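Leucine aminopeptidase 1 (Caenorhabditis elegans, PDB 2HC9) removes N-terminal amino acids, preferably leucine, from peptides with the help of two zinc ions per subunit, and probably acts as a digestive enzyme. Local coordinates at residues D159-F162 with L163-S167; N381-Q384 with L385-I389. The protein carries 1 engineered substitution. All coordinates share one frame; numbering follows the deposited sequence.

Interaction 1. Residues D159-F162 with L163-S167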
# COMPACT_ATOMS: atom_id res chain seq x y z
N ASP A 159 -3.50 52.55 -17.70
CA ASP A 159 -3.46 51.48 -16.68
C ASP A 159 -4.73 50.62 -16.70
O ASP A 159 -4.65 49.40 -16.57
CB ASP A 159 -3.28 52.04 -15.28
CG ASP A 159 -1.91 52.65 -15.06
OD1 ASP A 159 -0.91 52.22 -15.69
OD2 ASP A 159 -1.85 53.58 -14.22
N ALA A 160 -5.89 51.26 -16.86
CA ALA A 160 -7.16 50.54 -16.81
C ALA A 160 -7.30 49.63 -18.03
O ALA A 160 -7.83 48.52 -17.92
CB ALA A 160 -8.35 51.49 -16.67
N VAL A 161 -6.77 50.08 -19.17
CA VAL A 161 -6.74 49.21 -20.37
C VAL A 161 -5.88 47.98 -20.08
O VAL A 161 -6.29 46.84 -20.34
CB VAL A 161 -6.18 49.93 -21.64
CG1 VAL A 161 -6.22 49.00 -22.84
CG2 VAL A 161 -7.02 51.18 -21.97
N PHE A 162 -4.69 48.23 -19.55
CA PHE A 162 -3.80 47.11 -19.24
C PHE A 162 -4.47 46.14 -18.24
O PHE A 162 -4.38 44.93 -18.41
CB PHE A 162 -2.43 47.56 -18.69
CG PHE A 162 -1.69 46.43 -18.03
CD1 PHE A 162 -1.12 45.42 -18.82
CD2 PHE A 162 -1.70 46.30 -16.65
CE1 PHE A 162 -0.50 44.31 -18.20
CE2 PHE A 162 -1.10 45.20 -16.04
CZ PHE A 162 -0.53 44.22 -16.81
N LEU A 163 -5.11 46.66 -17.20
CA LEU A 163 -5.72 45.81 -16.17
C LEU A 163 -6.89 44.99 -16.75
O LEU A 163 -7.13 43.86 -16.35
CB LEU A 163 -6.19 46.67 -14.98
CG LEU A 163 -5.04 47.28 -14.16
CD1 LEU A 163 -5.58 48.39 -13.22
CD2 LEU A 163 -4.31 46.21 -13.33
N THR A 164 -7.63 45.58 -17.69
CA THR A 164 -8.65 44.82 -18.41
C THR A 164 -8.03 43.68 -19.22
O THR A 164 -8.55 42.56 -19.25
CB THR A 164 -9.46 45.78 -19.33
OG1 THR A 164 -10.04 46.80 -18.50
CG2 THR A 164 -10.55 45.05 -20.09
N ASP A 165 -6.92 43.98 -19.91
CA ASP A 165 -6.20 42.96 -20.67
C ASP A 165 -5.59 41.91 -19.75
O ASP A 165 -5.57 40.72 -20.09
CB ASP A 165 -5.09 43.61 -21.48
CG ASP A 165 -5.60 44.35 -22.72
OD1 ASP A 165 -6.70 44.01 -23.20
OD2 ASP A 165 -4.89 45.24 -23.20
N LEU A 166 -5.09 42.34 -18.60
CA LEU A 166 -4.55 41.38 -17.64
C LEU A 166 -5.66 40.47 -17.10
O LEU A 166 -5.48 39.25 -17.02
CB LEU A 166 -3.86 42.10 -16.48
CG LEU A 166 -3.35 41.16 -15.37
CD1 LEU A 166 -2.25 40.23 -15.93
CD2 LEU A 166 -2.84 41.99 -14.19
N SER A 167 -6.80 41.06 -16.76
CA SER A 167 -7.96 40.27 -16.35
C SER A 167 -8.31 39.22 -17.39
O SER A 167 -8.61 38.08 -17.04
CB SER A 167 -9.18 41.17 -16.09
OG SER A 167 -8.95 42.04 -15.00
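The phenyl ring of Phe162 carries Leu166 over one of its faces, an i to i+4 contact one turn along helix 157-178. Phe162 CZ comes to 4.0 Å from Leu166 CB, and the leucine lies slantwise across the phenyl. Leu163 comes at it obliquely, its backbone N 3.5 Å and its CD2 4.2 Å from Phe162 CD2. The first torsion of Phe162, with CG anti to the backbone N (chi1 165°), leads the ring along the helix and brings CZ up to the next turn. A flat, wholly apolar group suits this buried place, because Val486, Leu489, Leu121 of helix 120-128 and Ser477 of helix 473-480 also touch it. Cutting the ring back to an alanine would probably open a gap among these neighbours and leave Leu166 CB uncovered on that side.

Elsewhere round the helix polar ends find partners. The carboxylate of Asp159 accepts from the backbone N atoms of Met488 and Thr156, tying the first turn to the C-terminal tail, whereas Asp165 OD2 is bonded to His292 NE2. Thr164 suits the side toward strand 3-8: its hydroxyl is hydrogen-bonded to Val6 N and turns back to its own helix as well. There Ala160 O is gripped twice, by Thr164 N at 3.0 Å and Thr164 OG1 at 2.9 Å, from opposite faces of the carbonyl plane.

Interaction 2. Residues N381-Q384 with L385-I389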
# COMPACT_ATOMS: atom_id res chain seq x y z
N ASN A 381 20.15 30.30 -12.29
CA ASN A 381 21.60 30.53 -12.21
C ASN A 381 21.96 31.96 -11.86
O ASN A 381 23.12 32.27 -11.61
CB ASN A 381 22.32 30.10 -13.50
CG ASN A 381 22.00 31.01 -14.69
OD1 ASN A 381 20.88 31.50 -14.81
ND2 ASN A 381 22.99 31.23 -15.56
N ASP A 382 20.96 32.84 -11.83
CA ASP A 382 21.21 34.28 -11.64
C ASP A 382 20.58 34.82 -10.36
O ASP A 382 19.36 34.96 -10.26
CB ASP A 382 20.75 35.08 -12.88
CG ASP A 382 21.27 36.51 -12.86
OD1 ASP A 382 22.35 36.77 -13.44
OD2 ASP A 382 20.59 37.37 -12.27
N GLU A 383 21.41 35.12 -9.37
CA GLU A 383 20.91 35.59 -8.07
C GLU A 383 20.06 36.86 -8.13
O GLU A 383 19.02 36.98 -7.45
CB GLU A 383 22.08 35.79 -7.10
CG GLU A 383 21.60 36.02 -5.67
CD GLU A 383 22.75 36.20 -4.67
OE1 GLU A 383 23.93 36.01 -5.02
OE2 GLU A 383 22.47 36.53 -3.52
N GLN A 384 20.49 37.83 -8.95
CA GLN A 384 19.72 39.06 -9.09
C GLN A 384 18.33 38.78 -9.68
O GLN A 384 17.33 39.36 -9.23
CB GLN A 384 20.46 40.04 -9.99
CG GLN A 384 21.62 40.71 -9.30
CD GLN A 384 22.44 41.54 -10.26
OE1 GLN A 384 22.08 42.67 -10.59
NE2 GLN A 384 23.53 40.98 -10.75
N LEU A 385 18.27 37.90 -10.67
CA LEU A 385 16.97 37.54 -11.27
C LEU A 385 16.08 36.83 -10.21
O LEU A 385 14.86 37.04 -10.16
CB LEU A 385 17.17 36.69 -12.52
CG LEU A 385 15.90 36.28 -13.30
CD1 LEU A 385 15.08 37.52 -13.64
CD2 LEU A 385 16.32 35.53 -14.57
N GLU A 386 16.69 35.99 -9.37
CA GLU A 386 15.97 35.36 -8.29
C GLU A 386 15.30 36.40 -7.39
O GLU A 386 14.10 36.33 -7.13
CB GLU A 386 16.90 34.44 -7.46
CG GLU A 386 16.14 33.67 -6.39
CD GLU A 386 17.08 32.85 -5.51
OE1 GLU A 386 17.37 33.27 -4.37
OE2 GLU A 386 17.53 31.80 -5.96
N ASN A 387 16.07 37.38 -6.91
CA ASN A 387 15.50 38.48 -6.12
C ASN A 387 14.42 39.24 -6.88
O ASN A 387 13.39 39.58 -6.32
CB ASN A 387 16.60 39.43 -5.66
CG ASN A 387 17.57 38.76 -4.70
OD1 ASN A 387 17.19 37.89 -3.92
ND2 ASN A 387 18.83 39.16 -4.77
N GLU A 388 14.67 39.48 -8.16
CA GLU A 388 13.73 40.28 -8.95
C GLU A 388 12.38 39.56 -9.15
O GLU A 388 11.34 40.20 -9.14
CB GLU A 388 14.34 40.60 -10.30
CG GLU A 388 13.58 41.65 -11.05
CD GLU A 388 14.16 41.90 -12.42
OE1 GLU A 388 15.24 41.33 -12.71
OE2 GLU A 388 13.55 42.69 -13.18
N ILE A 389 12.41 38.25 -9.35
CA ILE A 389 11.15 37.50 -9.57
C ILE A 389 10.40 37.34 -8.25
O ILE A 389 9.18 37.32 -8.23
CB ILE A 389 11.36 36.16 -10.32
CG1 ILE A 389 10.04 35.73 -11.02
CG2 ILE A 389 12.01 35.06 -9.41
CD1 ILE A 389 10.20 34.57 -12.01
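Asp382 is the N-cap of helix 383-396, the helix of a beta-alpha-beta unit whose parallel strands are 376-380 and 400-402, and its carboxylate accepts from Leu385 N in the first turn. The capping bond, Leu385 N to Asp382 OD2, is 2.9 Å long with an N-H...O angle of 152°, and it uses the anti lone pair of OD2, away from the other oxygen. A chi1 of -167° sets the carboxylate beside its own carbonyl carbon, forward over the helix start. The two side chains cross at about a right angle, and Asp382 OD2 also lies 3.5 Å from Leu385 CB. The short acidic side chain suits this place because it can reach forward to Leu385 N, a first-turn amide with no preceding turn of helix to supply a carbonyl.

The backbone carbonyl of the same residue takes the next amide: Glu386 N is 3.0 Å from Asp382 O. Asn387 N to Glu383 O, at 3.0 Å, and Glu388 N to Gln384 O, at 2.9 Å, carry the helical pattern onward. Leu385 is the buried residue among those that touch, its apolar branches packed on Leu454 of strand 452-457 and on Thr380. The outer side is polar instead: Glu386 OE2 makes a salt bridge with Arg83 of the second subunit, and Glu383 packs on the same arginine.

Negative charge at the N-terminal end should be favoured by the helix dipole, and the arginine of the neighbouring subunit probably eases the mutual repulsion of Glu383 and Glu386, whose nearest carboxylate oxygens, Glu383 OE2 and Glu386 OE1, stand 6.1 Å apart.

Overall arrangement
Both contacts are local, one helical turn in reach, but their settings differ. Interaction 1 is mostly buried: its helix, 157-178, runs between strand 3-8 of one sheet and helix 473-480, so aromatic and aliphatic groups predominate and the polar ends find partners within the chain. Interaction 2 lies at the surface, at the start of helix 383-396 in the catalytic domain; it has no ring, and acidic side chains carry most of the chemistry, one of them bonded to a second subunit. Helix 473-480 is a neighbour common to both, touched by Phe162 and Leu166 in the first and by Glu388 and Ile389 in the second. Their centres are 27 Å apart and the contacts do not touch.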